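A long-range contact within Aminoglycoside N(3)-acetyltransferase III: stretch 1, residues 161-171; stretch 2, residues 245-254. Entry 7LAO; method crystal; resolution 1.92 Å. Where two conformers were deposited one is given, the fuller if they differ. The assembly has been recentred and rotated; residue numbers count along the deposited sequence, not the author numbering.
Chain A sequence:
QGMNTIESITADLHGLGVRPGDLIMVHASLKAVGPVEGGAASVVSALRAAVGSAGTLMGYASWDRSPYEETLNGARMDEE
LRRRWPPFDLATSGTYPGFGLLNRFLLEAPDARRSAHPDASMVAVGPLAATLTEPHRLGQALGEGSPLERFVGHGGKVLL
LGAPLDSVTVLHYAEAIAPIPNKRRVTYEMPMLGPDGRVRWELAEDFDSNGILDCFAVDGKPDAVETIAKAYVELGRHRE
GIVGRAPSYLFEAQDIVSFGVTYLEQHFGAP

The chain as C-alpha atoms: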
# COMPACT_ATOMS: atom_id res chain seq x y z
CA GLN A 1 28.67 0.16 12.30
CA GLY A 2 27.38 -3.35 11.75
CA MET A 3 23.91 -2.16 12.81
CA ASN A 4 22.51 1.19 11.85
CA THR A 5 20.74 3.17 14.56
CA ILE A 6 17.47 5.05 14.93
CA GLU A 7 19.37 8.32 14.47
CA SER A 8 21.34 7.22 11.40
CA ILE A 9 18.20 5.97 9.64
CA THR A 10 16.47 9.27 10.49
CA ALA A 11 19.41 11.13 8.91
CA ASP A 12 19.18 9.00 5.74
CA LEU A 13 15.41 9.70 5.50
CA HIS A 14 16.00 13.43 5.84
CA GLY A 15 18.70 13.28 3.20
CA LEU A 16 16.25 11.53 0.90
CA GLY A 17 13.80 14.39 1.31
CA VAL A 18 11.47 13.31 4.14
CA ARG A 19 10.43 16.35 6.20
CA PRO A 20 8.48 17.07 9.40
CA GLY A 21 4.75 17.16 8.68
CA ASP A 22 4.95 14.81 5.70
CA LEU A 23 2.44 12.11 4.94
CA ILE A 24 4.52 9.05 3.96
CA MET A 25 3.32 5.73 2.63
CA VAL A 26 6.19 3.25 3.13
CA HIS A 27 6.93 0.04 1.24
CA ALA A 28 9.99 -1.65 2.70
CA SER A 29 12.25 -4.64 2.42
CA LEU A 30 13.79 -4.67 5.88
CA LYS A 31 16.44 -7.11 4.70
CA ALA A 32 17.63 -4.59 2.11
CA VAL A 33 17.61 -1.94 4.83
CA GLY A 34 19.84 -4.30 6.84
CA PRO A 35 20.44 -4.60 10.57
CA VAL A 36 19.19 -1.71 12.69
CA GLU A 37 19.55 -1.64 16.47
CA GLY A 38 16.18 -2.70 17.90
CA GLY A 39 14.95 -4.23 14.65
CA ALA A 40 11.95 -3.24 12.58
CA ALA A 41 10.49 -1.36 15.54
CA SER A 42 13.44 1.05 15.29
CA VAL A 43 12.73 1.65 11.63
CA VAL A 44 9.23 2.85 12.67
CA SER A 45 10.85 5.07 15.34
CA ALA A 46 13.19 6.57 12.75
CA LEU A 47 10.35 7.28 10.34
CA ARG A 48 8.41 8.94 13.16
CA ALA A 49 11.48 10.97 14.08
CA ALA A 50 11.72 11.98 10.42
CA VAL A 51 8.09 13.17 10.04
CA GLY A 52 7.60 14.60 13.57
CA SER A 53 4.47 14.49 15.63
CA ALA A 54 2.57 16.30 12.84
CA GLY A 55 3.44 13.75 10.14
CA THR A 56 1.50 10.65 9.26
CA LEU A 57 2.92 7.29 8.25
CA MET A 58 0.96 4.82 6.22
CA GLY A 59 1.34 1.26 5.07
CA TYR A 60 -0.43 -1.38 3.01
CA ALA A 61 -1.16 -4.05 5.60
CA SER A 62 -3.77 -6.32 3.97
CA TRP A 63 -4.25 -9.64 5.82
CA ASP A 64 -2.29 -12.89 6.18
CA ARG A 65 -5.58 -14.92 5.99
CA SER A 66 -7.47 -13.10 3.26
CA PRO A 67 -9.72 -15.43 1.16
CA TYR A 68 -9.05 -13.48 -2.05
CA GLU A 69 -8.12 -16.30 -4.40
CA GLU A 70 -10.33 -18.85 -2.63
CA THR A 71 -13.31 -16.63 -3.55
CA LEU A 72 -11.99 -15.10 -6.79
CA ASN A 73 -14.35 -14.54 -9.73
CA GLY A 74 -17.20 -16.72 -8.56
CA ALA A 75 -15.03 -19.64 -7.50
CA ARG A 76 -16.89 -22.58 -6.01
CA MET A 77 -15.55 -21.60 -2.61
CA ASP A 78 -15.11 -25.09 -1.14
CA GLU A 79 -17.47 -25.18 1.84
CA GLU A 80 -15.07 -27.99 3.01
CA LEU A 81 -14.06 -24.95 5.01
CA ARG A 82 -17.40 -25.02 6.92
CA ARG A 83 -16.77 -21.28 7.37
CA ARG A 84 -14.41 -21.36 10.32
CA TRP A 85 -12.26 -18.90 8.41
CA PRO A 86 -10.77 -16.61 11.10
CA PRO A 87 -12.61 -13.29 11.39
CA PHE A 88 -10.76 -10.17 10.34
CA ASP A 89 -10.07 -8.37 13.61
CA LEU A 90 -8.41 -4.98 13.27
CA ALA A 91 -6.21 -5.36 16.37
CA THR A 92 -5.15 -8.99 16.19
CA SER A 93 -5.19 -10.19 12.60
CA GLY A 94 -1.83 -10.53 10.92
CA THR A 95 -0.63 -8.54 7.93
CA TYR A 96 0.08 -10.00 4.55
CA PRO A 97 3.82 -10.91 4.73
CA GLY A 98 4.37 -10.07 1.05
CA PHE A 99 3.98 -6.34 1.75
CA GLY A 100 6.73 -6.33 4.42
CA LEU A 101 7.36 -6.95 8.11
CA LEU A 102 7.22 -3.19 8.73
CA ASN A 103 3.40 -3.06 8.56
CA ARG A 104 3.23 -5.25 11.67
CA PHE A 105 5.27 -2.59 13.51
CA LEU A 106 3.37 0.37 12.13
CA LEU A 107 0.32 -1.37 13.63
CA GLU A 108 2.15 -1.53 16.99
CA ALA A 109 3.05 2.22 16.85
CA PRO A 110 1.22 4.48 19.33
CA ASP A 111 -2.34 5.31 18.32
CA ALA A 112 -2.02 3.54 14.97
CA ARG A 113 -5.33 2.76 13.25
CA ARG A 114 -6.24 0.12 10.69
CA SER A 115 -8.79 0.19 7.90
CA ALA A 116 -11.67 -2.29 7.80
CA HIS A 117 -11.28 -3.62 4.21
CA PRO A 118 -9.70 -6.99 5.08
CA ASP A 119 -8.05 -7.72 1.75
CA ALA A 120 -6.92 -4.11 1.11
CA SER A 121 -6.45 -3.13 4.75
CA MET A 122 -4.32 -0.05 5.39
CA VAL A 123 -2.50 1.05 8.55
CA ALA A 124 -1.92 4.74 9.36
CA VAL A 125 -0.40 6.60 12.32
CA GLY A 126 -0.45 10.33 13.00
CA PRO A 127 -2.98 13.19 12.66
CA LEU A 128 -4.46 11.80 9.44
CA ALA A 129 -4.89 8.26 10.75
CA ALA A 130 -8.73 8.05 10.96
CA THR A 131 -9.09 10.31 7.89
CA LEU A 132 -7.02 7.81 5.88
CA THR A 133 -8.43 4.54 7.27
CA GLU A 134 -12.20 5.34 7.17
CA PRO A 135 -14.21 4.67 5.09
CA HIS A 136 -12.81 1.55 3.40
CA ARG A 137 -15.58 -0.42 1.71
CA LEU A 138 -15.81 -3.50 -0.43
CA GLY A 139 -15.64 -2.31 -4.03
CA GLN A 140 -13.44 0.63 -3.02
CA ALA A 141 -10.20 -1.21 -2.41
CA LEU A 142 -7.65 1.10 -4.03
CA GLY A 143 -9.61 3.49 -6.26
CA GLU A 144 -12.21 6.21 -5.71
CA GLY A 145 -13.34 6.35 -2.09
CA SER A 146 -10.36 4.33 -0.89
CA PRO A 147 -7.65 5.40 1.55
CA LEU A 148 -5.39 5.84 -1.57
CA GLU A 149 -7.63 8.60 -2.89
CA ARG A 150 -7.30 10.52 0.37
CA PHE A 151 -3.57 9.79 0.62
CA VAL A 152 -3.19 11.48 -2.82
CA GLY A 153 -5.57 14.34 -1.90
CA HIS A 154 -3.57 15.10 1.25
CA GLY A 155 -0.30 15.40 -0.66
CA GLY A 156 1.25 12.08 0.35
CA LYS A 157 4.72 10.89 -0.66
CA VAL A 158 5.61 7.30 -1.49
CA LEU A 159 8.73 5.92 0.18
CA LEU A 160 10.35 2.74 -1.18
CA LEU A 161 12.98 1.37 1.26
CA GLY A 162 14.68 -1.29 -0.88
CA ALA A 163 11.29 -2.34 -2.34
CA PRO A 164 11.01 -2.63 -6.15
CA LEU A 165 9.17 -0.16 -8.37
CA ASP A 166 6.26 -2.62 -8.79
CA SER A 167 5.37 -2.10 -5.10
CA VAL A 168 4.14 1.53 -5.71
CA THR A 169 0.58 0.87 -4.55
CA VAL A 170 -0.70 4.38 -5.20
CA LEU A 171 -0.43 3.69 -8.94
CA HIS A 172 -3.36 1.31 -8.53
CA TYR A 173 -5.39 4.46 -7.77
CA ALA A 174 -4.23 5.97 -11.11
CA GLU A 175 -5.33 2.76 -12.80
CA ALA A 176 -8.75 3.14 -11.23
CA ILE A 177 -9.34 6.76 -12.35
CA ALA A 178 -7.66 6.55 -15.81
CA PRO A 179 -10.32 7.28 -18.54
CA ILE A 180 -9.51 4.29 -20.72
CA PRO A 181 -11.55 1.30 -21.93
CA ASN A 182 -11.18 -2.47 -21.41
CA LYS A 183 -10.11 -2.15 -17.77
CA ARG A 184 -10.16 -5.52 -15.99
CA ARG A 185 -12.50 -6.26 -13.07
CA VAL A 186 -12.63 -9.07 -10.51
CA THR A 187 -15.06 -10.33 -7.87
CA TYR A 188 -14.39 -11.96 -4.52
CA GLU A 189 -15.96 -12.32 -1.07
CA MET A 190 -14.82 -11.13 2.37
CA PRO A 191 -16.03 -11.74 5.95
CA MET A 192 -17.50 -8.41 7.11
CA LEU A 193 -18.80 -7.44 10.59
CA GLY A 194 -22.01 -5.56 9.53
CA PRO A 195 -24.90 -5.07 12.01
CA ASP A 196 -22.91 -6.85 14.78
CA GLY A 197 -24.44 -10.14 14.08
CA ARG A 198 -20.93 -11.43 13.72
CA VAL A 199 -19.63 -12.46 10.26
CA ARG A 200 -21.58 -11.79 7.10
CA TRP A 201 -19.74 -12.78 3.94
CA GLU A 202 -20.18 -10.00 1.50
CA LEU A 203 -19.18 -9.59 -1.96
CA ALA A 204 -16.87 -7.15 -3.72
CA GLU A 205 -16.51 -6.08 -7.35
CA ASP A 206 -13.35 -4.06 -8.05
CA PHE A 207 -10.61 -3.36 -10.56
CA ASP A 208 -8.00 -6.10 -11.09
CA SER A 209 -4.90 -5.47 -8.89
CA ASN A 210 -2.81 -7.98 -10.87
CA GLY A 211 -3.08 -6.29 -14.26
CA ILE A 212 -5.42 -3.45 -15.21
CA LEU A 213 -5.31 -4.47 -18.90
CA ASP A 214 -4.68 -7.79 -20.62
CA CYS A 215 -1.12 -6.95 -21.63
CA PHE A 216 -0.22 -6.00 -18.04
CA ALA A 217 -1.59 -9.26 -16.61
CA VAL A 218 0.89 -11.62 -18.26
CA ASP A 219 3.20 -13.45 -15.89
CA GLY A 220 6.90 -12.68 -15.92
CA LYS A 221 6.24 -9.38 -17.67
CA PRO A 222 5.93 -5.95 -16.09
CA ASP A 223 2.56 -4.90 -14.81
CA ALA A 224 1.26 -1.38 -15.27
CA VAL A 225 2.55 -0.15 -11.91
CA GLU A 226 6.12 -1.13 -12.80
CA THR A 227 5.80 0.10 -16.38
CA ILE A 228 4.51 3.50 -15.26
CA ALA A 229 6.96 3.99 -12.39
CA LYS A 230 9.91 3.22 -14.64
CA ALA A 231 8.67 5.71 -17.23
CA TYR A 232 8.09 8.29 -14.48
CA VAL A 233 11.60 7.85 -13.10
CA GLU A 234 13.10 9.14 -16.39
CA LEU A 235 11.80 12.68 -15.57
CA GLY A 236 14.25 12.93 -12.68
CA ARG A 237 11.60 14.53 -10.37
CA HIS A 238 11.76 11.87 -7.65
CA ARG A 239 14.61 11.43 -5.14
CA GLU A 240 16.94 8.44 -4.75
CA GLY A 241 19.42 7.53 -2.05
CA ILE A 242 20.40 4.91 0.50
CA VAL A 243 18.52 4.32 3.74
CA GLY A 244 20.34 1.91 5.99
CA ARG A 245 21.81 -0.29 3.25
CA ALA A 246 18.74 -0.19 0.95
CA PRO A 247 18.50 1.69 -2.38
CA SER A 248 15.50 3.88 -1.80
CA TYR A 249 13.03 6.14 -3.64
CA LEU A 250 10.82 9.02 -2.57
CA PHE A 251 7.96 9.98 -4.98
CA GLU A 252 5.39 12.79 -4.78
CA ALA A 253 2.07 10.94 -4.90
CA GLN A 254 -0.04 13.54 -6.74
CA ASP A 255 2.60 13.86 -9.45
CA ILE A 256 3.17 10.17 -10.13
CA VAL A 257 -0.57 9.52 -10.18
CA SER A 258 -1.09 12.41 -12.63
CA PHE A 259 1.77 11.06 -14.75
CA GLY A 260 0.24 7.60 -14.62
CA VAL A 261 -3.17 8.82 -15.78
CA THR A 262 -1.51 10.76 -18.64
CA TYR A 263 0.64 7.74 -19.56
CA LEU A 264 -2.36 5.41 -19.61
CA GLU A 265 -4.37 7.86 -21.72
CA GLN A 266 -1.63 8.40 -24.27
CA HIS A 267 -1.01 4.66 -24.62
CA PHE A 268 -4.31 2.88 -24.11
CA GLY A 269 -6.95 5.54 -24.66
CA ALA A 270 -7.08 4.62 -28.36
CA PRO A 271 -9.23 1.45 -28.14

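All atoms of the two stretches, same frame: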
# COMPACT_ATOMS: atom_id res chain seq x y z
N LEU A 161 11.74 1.67 0.52
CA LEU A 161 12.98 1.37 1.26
C LEU A 161 13.45 -0.00 0.82
O LEU A 161 13.11 -1.00 1.47
CB LEU A 161 12.78 1.38 2.77
CG LEU A 161 12.35 2.71 3.39
CD1 LEU A 161 12.15 2.55 4.92
CD2 LEU A 161 13.36 3.84 3.06
N GLY A 162 14.23 -0.05 -0.26
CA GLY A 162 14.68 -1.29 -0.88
C GLY A 162 13.59 -2.09 -1.57
O GLY A 162 13.87 -3.18 -2.03
N ALA A 163 12.32 -1.57 -1.65
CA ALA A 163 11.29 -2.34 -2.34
C ALA A 163 11.31 -2.00 -3.83
O ALA A 163 11.76 -0.92 -4.20
CB ALA A 163 9.90 -2.04 -1.74
N PRO A 164 10.90 -2.90 -4.71
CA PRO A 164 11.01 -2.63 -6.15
C PRO A 164 9.92 -1.67 -6.61
O PRO A 164 8.93 -1.40 -5.91
CB PRO A 164 10.89 -4.01 -6.79
CG PRO A 164 10.09 -4.82 -5.75
CD PRO A 164 10.45 -4.28 -4.41
N LEU A 165 10.11 -1.13 -7.83
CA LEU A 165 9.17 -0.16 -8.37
C LEU A 165 7.75 -0.73 -8.51
O LEU A 165 6.78 0.03 -8.44
CB LEU A 165 9.68 0.35 -9.70
CG LEU A 165 10.94 1.21 -9.67
CD1 LEU A 165 11.03 1.79 -11.07
CD2 LEU A 165 10.80 2.33 -8.65
N ASP A 166 7.61 -2.06 -8.70
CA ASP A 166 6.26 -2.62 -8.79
C ASP A 166 5.50 -2.57 -7.46
O ASP A 166 4.30 -2.89 -7.45
CB ASP A 166 6.29 -4.07 -9.32
CG ASP A 166 7.03 -5.05 -8.41
OD1 ASP A 166 7.49 -4.65 -7.33
OD2 ASP A 166 7.17 -6.23 -8.80
N SER A 167 6.11 -2.17 -6.35
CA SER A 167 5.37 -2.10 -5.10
C SER A 167 4.74 -0.72 -4.86
O SER A 167 4.27 -0.46 -3.74
CB SER A 167 6.28 -2.51 -3.93
OG SER A 167 7.29 -1.55 -3.66
N VAL A 168 4.72 0.18 -5.87
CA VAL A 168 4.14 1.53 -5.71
C VAL A 168 2.61 1.48 -5.75
O VAL A 168 1.96 1.76 -6.77
CB VAL A 168 4.71 2.52 -6.75
CG1 VAL A 168 4.13 3.92 -6.52
CG2 VAL A 168 6.21 2.63 -6.61
N THR A 169 2.01 1.19 -4.59
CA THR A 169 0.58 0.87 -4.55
C THR A 169 -0.29 2.03 -5.00
O THR A 169 -1.37 1.82 -5.57
CB THR A 169 0.21 0.46 -3.11
OG1 THR A 169 1.03 -0.65 -2.74
CG2 THR A 169 -1.27 0.09 -3.01
N VAL A 170 0.15 3.26 -4.77
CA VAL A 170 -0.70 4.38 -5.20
C VAL A 170 -0.97 4.39 -6.70
O VAL A 170 -1.95 5.02 -7.15
CB VAL A 170 -0.05 5.70 -4.71
CG1 VAL A 170 1.14 6.16 -5.63
CG2 VAL A 170 -1.08 6.78 -4.59
N LEU A 171 -0.14 3.71 -7.51
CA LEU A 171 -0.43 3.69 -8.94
C LEU A 171 -1.64 2.82 -9.26
O LEU A 171 -2.19 2.92 -10.36
CB LEU A 171 0.80 3.26 -9.77
CG LEU A 171 1.76 4.43 -9.99
CD1 LEU A 171 3.15 3.98 -10.56
CD2 LEU A 171 1.16 5.51 -10.91
N ARG A 245 21.07 0.18 4.41
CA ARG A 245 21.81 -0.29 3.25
C ARG A 245 20.90 -0.50 2.04
O ARG A 245 21.28 -1.20 1.10
CB ARG A 245 22.56 -1.57 3.60
CG ARG A 245 23.58 -1.29 4.67
CD ARG A 245 24.14 -2.57 5.33
NE ARG A 245 25.31 -2.21 6.11
CZ ARG A 245 25.36 -2.02 7.43
NH1 ARG A 245 24.27 -2.16 8.18
NH2 ARG A 245 26.51 -1.71 8.00
N ALA A 246 19.68 0.11 2.03
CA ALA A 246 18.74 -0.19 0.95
C ALA A 246 18.69 0.95 -0.05
O ALA A 246 18.44 2.09 0.37
CB ALA A 246 17.33 -0.43 1.49
N PRO A 247 18.86 0.68 -1.36
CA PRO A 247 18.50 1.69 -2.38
C PRO A 247 17.04 2.12 -2.21
O PRO A 247 16.14 1.28 -2.08
CB PRO A 247 18.69 0.96 -3.70
CG PRO A 247 18.69 -0.50 -3.35
CD PRO A 247 19.32 -0.58 -1.97
N SER A 248 16.81 3.41 -2.22
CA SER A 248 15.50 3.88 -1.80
C SER A 248 15.01 4.99 -2.73
O SER A 248 15.82 5.67 -3.38
CB SER A 248 15.49 4.33 -0.33
OG SER A 248 15.67 3.21 0.54
N TYR A 249 13.68 5.14 -2.79
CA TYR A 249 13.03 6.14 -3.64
C TYR A 249 12.02 6.93 -2.82
O TYR A 249 11.34 6.37 -1.94
CB TYR A 249 12.24 5.53 -4.79
CG TYR A 249 13.05 4.77 -5.81
CD1 TYR A 249 13.55 3.50 -5.53
CD2 TYR A 249 13.30 5.33 -7.08
CE1 TYR A 249 14.29 2.79 -6.48
CE2 TYR A 249 14.03 4.63 -8.02
CZ TYR A 249 14.51 3.37 -7.73
OH TYR A 249 15.24 2.69 -8.66
N LEU A 250 11.90 8.22 -3.13
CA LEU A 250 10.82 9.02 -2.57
C LEU A 250 10.12 9.75 -3.74
O LEU A 250 10.76 10.50 -4.50
CB LEU A 250 11.32 10.00 -1.49
CG LEU A 250 10.24 10.86 -0.78
CD1 LEU A 250 9.25 10.06 0.06
CD2 LEU A 250 10.89 11.99 0.04
N PHE A 251 8.83 9.45 -3.92
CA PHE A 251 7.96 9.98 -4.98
C PHE A 251 6.86 10.86 -4.41
O PHE A 251 6.22 10.51 -3.40
CB PHE A 251 7.26 8.84 -5.72
CG PHE A 251 8.16 7.86 -6.35
CD1 PHE A 251 8.85 8.19 -7.50
CD2 PHE A 251 8.30 6.56 -5.83
CE1 PHE A 251 9.69 7.28 -8.15
CE2 PHE A 251 9.16 5.63 -6.48
CZ PHE A 251 9.83 5.98 -7.62
N GLU A 252 6.55 11.96 -5.11
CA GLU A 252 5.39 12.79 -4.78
C GLU A 252 4.14 12.12 -5.33
O GLU A 252 4.05 11.88 -6.56
CB GLU A 252 5.55 14.18 -5.38
CG GLU A 252 4.58 15.17 -4.88
CD GLU A 252 4.09 16.13 -5.96
OE1 GLU A 252 2.87 16.14 -6.25
OE2 GLU A 252 4.94 16.86 -6.52
N ALA A 253 3.15 11.83 -4.46
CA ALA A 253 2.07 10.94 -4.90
C ALA A 253 1.16 11.61 -5.94
O ALA A 253 0.73 10.96 -6.88
CB ALA A 253 1.18 10.46 -3.73
N GLN A 254 0.84 12.88 -5.76
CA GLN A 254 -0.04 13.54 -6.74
C GLN A 254 0.59 13.52 -8.13
O GLN A 254 -0.09 13.34 -9.15
CB GLN A 254 -0.37 14.97 -6.29
CG GLN A 254 -1.31 14.99 -5.05
CD GLN A 254 -1.68 16.38 -4.44
OE1 GLN A 254 -0.97 17.38 -4.57
NE2 GLN A 254 -2.80 16.41 -3.72
O HOH W 1 14.17 0.41 -3.96

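This long-range contact is a short antiparallel strand pairing, held by one direct backbone hydrogen bond and one bridging water, that gives way to apolar packing as the first stretch leaves the sheet and turns into a helix.

The pairing is defined at Leu161 and Ser248, which form an antiparallel, non-hydrogen-bonded bridge pair with their CA atoms 4.7 Å apart. Both side chains lie on the same face of the sheet, so they meet directly: Leu161 CD2 comes within 3.5 Å of Ser248 OG, and Leu161 CA lies still nearer to that oxygen, at 3.3 Å. The serine hydroxyl does not spend its hydrogen on the partner strand. With chi1 at -69° (m), Ser248 OG donates to Ala246 O, 3.0 Å away in its own stretch.

One residue further on, Gly162 N donates to Pro247 O at 3.0 Å. The N-H...O angle of 131° is well short of linear, and the same oxygen also receives a CA-H...O contact, with Gly162 CA 3.2 Å from Pro247 O and an angle of 126° at the hydrogen. Two geometric features suit glycine to this position. Its phi of 69° is positive, a value that by itself favours glycine, and an ideal CB built on Gly162 would lie 2.9 Å from Ala246 CB, a clash. Without a side chain the backbone can approach closely, and Gly162 N sits 3.6 Å from Ala246 CB.

Pro247 O has a further partner in water 1, which donates to it at 2.9 Å and to Ala163 O at 2.8 Å. The water thus links two carbonyl oxygens, which could not hydrogen-bond to each other, and carries the polar contact one residue past Gly162.

Beyond this point the first stretch folds into a compact turn. Pro164 O accepts from both Ser167 N at 3.0 Å and Ser167 OG at 2.8 Å, while Val168 N donates to Leu165 O at 3.3 Å. The CA-to-CB bond of Leu165 points sideways relative to the second stretch, but the end of its side chain comes nearer, with chi angles of -69° (m) and -169° (t). Leu165 CD2 lies 3.9 Å from the centroid of the Tyr249 ring and only 9° off the ring normal, the geometry of a CH-pi contact over the face. The same methyl is 3.9 Å from Phe251 CZ, but there it lies at the ring edge, near the plane. One carbon therefore touches two aromatic rings in quite different ways.

Val168 points toward the second stretch and adds to the apolar packing, its CG2 4.2 Å from Phe251 CE2. The last contact is looser: Val170 CG2 approaches Ala253 CB at 4.4 Å, where the second stretch has passed from strand to helix. The CA atoms of Val170 and Ala253 are 7.1 Å apart, against 4.6 Å for Gly162 and Ala246, consistent with side chains rather than backbones bridging this end. Together the two stretches bury 402 Å², both sides summed.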